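Side-chain contacts in metagenomic carboxyl esterase MGS0156 (Uncultured organism, PDB 5D8M), which probably hydrolyses carboxylic ester bonds, acting as a carboxyl esterase: residues 215-218 / 219-222; 231-234 / 235-239. One frame throughout, in Å; residues are numbered along the deposited sequence.

Both contacts are local and lie at the surface, on consecutive helices of the same chain: contact 1 forms the turn that leads into helix 220-223, and contact 2 closes the C-terminal end of helix 227-236. Their centres are about 22 Å apart and their nearest atoms about 11 Å apart, so they do not touch. Contact 1 follows shortly after Cys213, which is disulfide-bonded to Cys99. In contact 2, Phe233 and His237 touch helix 159-170, which directly follows strand 151-157 of the central parallel sheet; the junction before that helix is probably the nucleophile elbow, as in alpha/beta hydrolases.

Contact 1 (215-218 / 219-222); sequences PGEG and TEAL
The carboxylate of Glu220 reaches back to the backbone of Glu217, its OE1 accepting the backbone N of Glu217 through the anti lone pair. This hydrogen bond is short, 2.5 Å between Glu217 N and Glu220 OE1, and nearly straight at 171°. Glu220 holds CG between its backbone N and carbonyl carbon (chi1 59°), which folds the first half of the side chain against the Glu217 carbonyl, with CG 3.3 Å from Glu217 O. That same oxygen receives Glu220 N at 3.0 Å, so main chain and side chain of Glu220 both grip Glu217. The backbone bond closes a beta turn with Gly218 and Thr219 at its corners, resembling a distorted type II' turn, and Gly218 takes the positive phi. Thr219 then stands at the N-cap of helix 220-223, its OG1 hydrogen-bonded to Asp223. The side chain of Glu217 crosses that of Glu220 with the carboxylate planes 70° apart, and Glu217 OE1 stays 4.8 Å from Glu220 OE1. With an alanine in place of Glu220, the N-H of Glu217, held by OE1, and that of Gly131, held by OE2, would probably be left without the carboxylate that joins them.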
ATOM      1  N   PRO A 215      21.564   5.677  -5.902  1.00 21.72           N
ATOM      2  CA  PRO A 215      21.202   5.000  -7.152  1.00 22.20           C
ATOM      3  C   PRO A 215      21.023   3.491  -6.993  1.00 21.92           C
ATOM      4  O   PRO A 215      21.620   2.881  -6.096  1.00 22.24           O
ATOM      5  CB  PRO A 215      22.391   5.285  -8.059  1.00 24.73           C
ATOM      6  CG  PRO A 215      23.550   5.477  -7.099  1.00 31.14           C
ATOM      7  CD  PRO A 215      22.966   6.145  -5.896  1.00 23.61           C
ATOM      8  N   GLY A 216      20.247   2.899  -7.891  1.00 21.74           N
ATOM      9  CA  GLY A 216      20.165   1.457  -8.005  1.00 22.00           C
ATOM     10  C   GLY A 216      21.128   0.932  -9.054  1.00 31.09           C
ATOM     11  O   GLY A 216      21.794   1.707  -9.755  1.00 30.56           O
ATOM     12  N   GLU A 217      21.203  -0.390  -9.150  1.00 33.93           N
ATOM     13  CA  GLU A 217      21.937  -1.067 -10.211  1.00 37.90           C
ATOM     14  C   GLU A 217      20.972  -1.530 -11.300  1.00 35.41           C
ATOM     15  O   GLU A 217      19.867  -2.002 -11.003  1.00 31.46           O
ATOM     16  CB  GLU A 217      22.717  -2.262  -9.660  1.00 45.48           C
ATOM     17  CG  GLU A 217      23.794  -1.886  -8.658  1.00 58.21           C
ATOM     18  CD  GLU A 217      24.601  -3.082  -8.186  1.00 73.75           C
ATOM     19  OE1 GLU A 217      24.221  -4.232  -8.510  1.00 80.54           O
ATOM     20  OE2 GLU A 217      25.623  -2.871  -7.492  1.00 78.91           O
ATOM     21  N   GLY A 218      21.398  -1.400 -12.552  1.00 36.66           N
ATOM     22  CA  GLY A 218      20.587  -1.814 -13.681  1.00 40.38           C
ATOM     23  C   GLY A 218      19.190  -1.233 -13.608  1.00 36.99           C
ATOM     24  O   GLY A 218      19.020  -0.016 -13.587  1.00 35.07           O
ATOM     25  N   THR A 219      18.191  -2.111 -13.558  1.00 34.47           N
ATOM     26  CA  THR A 219      16.817  -1.690 -13.336  1.00 30.71           C
ATOM     27  C   THR A 219      16.205  -2.473 -12.172  1.00 25.94           C
ATOM     28  O   THR A 219      15.042  -2.863 -12.236  1.00 25.78           O
ATOM     29  CB  THR A 219      15.945  -1.893 -14.586  1.00 35.30           C
ATOM     30  OG1 THR A 219      15.949  -3.283 -14.943  1.00 39.36           O
ATOM     31  CG2 THR A 219      16.477  -1.057 -15.759  1.00 39.46           C
ATOM     32  N   GLU A 220      16.987  -2.684 -11.114  1.00 23.43           N
ATOM     33  CA  GLU A 220      16.583  -3.550  -9.993  1.00 25.46           C
ATOM     34  C   GLU A 220      15.215  -3.201  -9.378  1.00 18.37           C
ATOM     35  O   GLU A 220      14.400  -4.087  -9.092  1.00 18.09           O
ATOM     36  CB  GLU A 220      17.668  -3.539  -8.896  1.00 29.93           C
ATOM     37  CG  GLU A 220      18.012  -2.162  -8.277  1.00 29.17           C
ATOM     38  CD  GLU A 220      19.074  -2.259  -7.151  1.00 33.99           C
ATOM     39  OE1 GLU A 220      20.241  -1.875  -7.382  1.00 34.12           O
ATOM     40  OE2 GLU A 220      18.743  -2.710  -6.031  1.00 32.15           O
ATOM     41  N   ALA A 221      14.956  -1.919  -9.184  1.00 17.56           N
ATOM     42  CA  ALA A 221      13.699  -1.476  -8.582  1.00 18.89           C
ATOM     43  C   ALA A 221      12.482  -1.815  -9.469  1.00 21.59           C
ATOM     44  O   ALA A 221      11.467  -2.353  -8.992  1.00 15.28           O
ATOM     45  CB  ALA A 221      13.757   0.026  -8.312  1.00 16.89           C
ATOM     46  N   LEU A 222      12.600  -1.513 -10.761  1.00 17.69           N
ATOM     47  CA  LEU A 222      11.520  -1.810 -11.709  1.00 21.25           C
ATOM     48  C   LEU A 222      11.379  -3.299 -11.982  1.00 18.05           C
ATOM     49  O   LEU A 222      10.270  -3.782 -12.184  1.00 18.23           O
ATOM     50  CB  LEU A 222      11.723  -1.072 -13.042  1.00 30.50           C
ATOM     51  CG  LEU A 222      11.265   0.390 -13.062  1.00 34.89           C
ATOM     52  CD1 LEU A 222       9.904   0.564 -12.397  1.00 31.77           C
ATOM     53  CD2 LEU A 222      12.308   1.251 -12.366  1.00 37.89           C
TER

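Contact 2 (231-234 / 235-239)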
ATOM      1  N   LEU A 231       4.134 -12.239 -10.322  1.00 16.66           N
ATOM      2  CA  LEU A 231       3.262 -13.421 -10.416  1.00 20.88           C
ATOM      3  C   LEU A 231       4.048 -14.709 -10.168  1.00 20.03           C
ATOM      4  O   LEU A 231       3.561 -15.625  -9.513  1.00 20.48           O
ATOM      5  CB  LEU A 231       2.583 -13.493 -11.780  1.00 20.32           C
ATOM      6  CG  LEU A 231       1.430 -12.497 -11.932  1.00 22.10           C
ATOM      7  CD1 LEU A 231       0.876 -12.547 -13.332  1.00 23.77           C
ATOM      8  CD2 LEU A 231       0.341 -12.769 -10.907  1.00 20.36           C
ATOM      9  N   ARG A 232       5.266 -14.759 -10.687  1.00 16.97           N
ATOM     10  CA  ARG A 232       6.150 -15.894 -10.473  1.00 22.84           C
ATOM     11  C   ARG A 232       6.508 -16.062  -8.981  1.00 20.38           C
ATOM     12  O   ARG A 232       6.567 -17.184  -8.466  1.00 20.96           O
ATOM     13  CB  ARG A 232       7.415 -15.730 -11.322  1.00 26.45           C
ATOM     14  CG  ARG A 232       8.591 -16.546 -10.844  1.00 31.30           C
ATOM     15  CD  ARG A 232       8.996 -17.567 -11.845  1.00 43.23           C
ATOM     16  NE  ARG A 232       9.554 -16.967 -13.050  1.00 51.27           N
ATOM     17  CZ  ARG A 232      10.097 -17.673 -14.041  1.00 54.97           C
ATOM     18  NH1 ARG A 232      10.152 -18.996 -13.960  1.00 56.53           N
ATOM     19  NH2 ARG A 232      10.576 -17.058 -15.112  1.00 57.88           N
ATOM     20  N   PHE A 233       6.746 -14.948  -8.294  1.00 16.78           N
ATOM     21  CA  PHE A 233       6.998 -14.980  -6.856  1.00 16.66           C
ATOM     22  C   PHE A 233       5.847 -15.645  -6.126  1.00 19.96           C
ATOM     23  O   PHE A 233       6.068 -16.489  -5.264  1.00 18.31           O
ATOM     24  CB  PHE A 233       7.197 -13.574  -6.303  1.00 15.48           C
ATOM     25  CG  PHE A 233       7.278 -13.511  -4.803  1.00 22.28           C
ATOM     26  CD1 PHE A 233       8.455 -13.819  -4.150  1.00 22.22           C
ATOM     27  CD2 PHE A 233       6.185 -13.100  -4.046  1.00 20.30           C
ATOM     28  CE1 PHE A 233       8.549 -13.727  -2.756  1.00 21.76           C
ATOM     29  CE2 PHE A 233       6.279 -13.013  -2.660  1.00 17.95           C
ATOM     30  CZ  PHE A 233       7.456 -13.312  -2.025  1.00 18.72           C
ATOM     31  N   LEU A 234       4.622 -15.254  -6.475  1.00 18.24           N
ATOM     32  CA  LEU A 234       3.438 -15.763  -5.776  1.00 16.56           C
ATOM     33  C   LEU A 234       3.149 -17.200  -6.182  1.00 18.04           C
ATOM     34  O   LEU A 234       2.583 -17.949  -5.407  1.00 21.71           O
ATOM     35  CB  LEU A 234       2.218 -14.877  -6.055  1.00 15.60           C
ATOM     36  CG  LEU A 234       2.235 -13.516  -5.341  1.00 17.91           C
ATOM     37  CD1 LEU A 234       1.077 -12.648  -5.809  1.00 16.85           C
ATOM     38  CD2 LEU A 234       2.152 -13.716  -3.849  1.00 17.31           C
ATOM     39  N   ALA A 235       3.508 -17.579  -7.404  1.00 19.54           N
ATOM     40  CA  ALA A 235       3.357 -18.971  -7.838  1.00 22.42           C
ATOM     41  C   ALA A 235       4.339 -19.894  -7.127  1.00 25.60           C
ATOM     42  O   ALA A 235       4.054 -21.077  -6.942  1.00 24.33           O
ATOM     43  CB  ALA A 235       3.548 -19.094  -9.360  1.00 20.91           C
ATOM     44  N   GLU A 236       5.497 -19.356  -6.750  1.00 20.32           N
ATOM     45  CA  GLU A 236       6.622 -20.184  -6.292  1.00 27.03           C
ATOM     46  C   GLU A 236       6.830 -20.203  -4.777  1.00 27.83           C
ATOM     47  O   GLU A 236       7.497 -21.089  -4.265  1.00 27.01           O
ATOM     48  CB  GLU A 236       7.925 -19.729  -6.969  1.00 26.11           C
ATOM     49  CG  GLU A 236       7.996 -20.071  -8.467  1.00 31.09           C
ATOM     50  CD  GLU A 236       9.325 -19.688  -9.104  1.00 41.00           C
ATOM     51  OE1 GLU A 236       9.631 -20.180 -10.211  1.00 45.10           O
ATOM     52  OE2 GLU A 236      10.071 -18.890  -8.499  1.00 45.74           O
ATOM     53  N   HIS A 237       6.280 -19.224  -4.066  1.00 22.62           N
ATOM     54  CA  HIS A 237       6.466 -19.146  -2.620  1.00 21.96           C
ATOM     55  C   HIS A 237       5.157 -18.962  -1.887  1.00 22.05           C
ATOM     56  O   HIS A 237       4.472 -17.969  -2.075  1.00 22.22           O
ATOM     57  CB  HIS A 237       7.417 -17.984  -2.252  1.00 22.64           C
ATOM     58  CG  HIS A 237       8.738 -18.053  -2.946  1.00 23.53           C
ATOM     59  ND1 HIS A 237       9.748 -18.896  -2.539  1.00 28.20           N
ATOM     60  CD2 HIS A 237       9.205 -17.409  -4.040  1.00 28.14           C
ATOM     61  CE1 HIS A 237      10.783 -18.765  -3.347  1.00 30.09           C
ATOM     62  NE2 HIS A 237      10.483 -17.866  -4.267  1.00 31.04           N
ATOM     63  N   ARG A 238       4.826 -19.909  -1.022  1.00 21.97           N
ATOM     64  CA  ARG A 238       3.741 -19.717  -0.085  1.00 23.16           C
ATOM     65  C   ARG A 238       4.036 -18.536   0.839  1.00 24.97           C
ATOM     66  O   ARG A 238       5.149 -18.403   1.342  1.00 29.76           O
ATOM     67  CB  ARG A 238       3.526 -20.983   0.747  1.00 26.43           C
ATOM     68  CG  ARG A 238       2.421 -21.858   0.244  1.00 37.56           C
ATOM     69  N   LEU A 239       3.054 -17.675   1.069  1.00 23.07           N
ATOM     70  CA  LEU A 239       3.233 -16.640   2.079  1.00 21.25           C
ATOM     71  C   LEU A 239       3.107 -17.313   3.440  1.00 23.99           C
ATOM     72  O   LEU A 239       2.308 -18.232   3.586  1.00 26.26           O
ATOM     73  CB  LEU A 239       2.211 -15.528   1.917  1.00 23.52           C
ATOM     74  CG  LEU A 239       2.237 -14.818   0.560  1.00 23.40           C
ATOM     75  CD1 LEU A 239       1.179 -13.738   0.544  1.00 21.47           C
ATOM     76  CD2 LEU A 239       3.626 -14.199   0.304  1.00 20.93           C
TER
HETATM   77  O   HOH W   1       1.948 -17.509  -2.910  1.00 23.77           O
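Phe233 sets CG anti to its backbone N (chi1 172°), while His237, one helical turn later, has CG beside its own N (chi1 -55°), and these settings bring the two rings together on one flank of the helix end. Their side chains cross at about a right angle, but the ring planes are inclined by only 42°, an oblique pairing in which Phe233 CD1 meets His237 CD2 at 3.7 Å. The imidazole also turns an edge to the main chain, its CD2 lying close to Phe233 O. From another direction, Leu239 brings its CD2 to within 4.2 Å of Phe233 CE2, again at an oblique angle to the ring, and the same methyl approaches Leu234 CD2 more loosely. All this happens at the C-terminal end of helix 227-236, where His237 is the first residue to leave helical backbone angles. Phe233 O accepts His237 N at 3.0 Å and also, weakly, Glu236 N, so the last turn shares one carbonyl between two donors. Beyond it a water donates to both Leu234 O, at 2.6 Å, and His237 O, at 2.7 Å, bridging the helix end to the departing chain. Phe233 and His237 together lean on Val169 of helix 159-170, and Leu239 meets Ile286. On the exposed flank, Arg232 bends at chi2 and chi3 and runs alongside the extended Glu236, both pointing the same way. It is the arginine's aliphatic part that touches: Arg232 CD lies 3.1 Å from Glu236 OE1. The guanidinium offers its edge to that oxygen, but Arg232 NH1 stays 4.0 Å from Glu236 OE1, a long salt bridge whose attraction is likely to be modest.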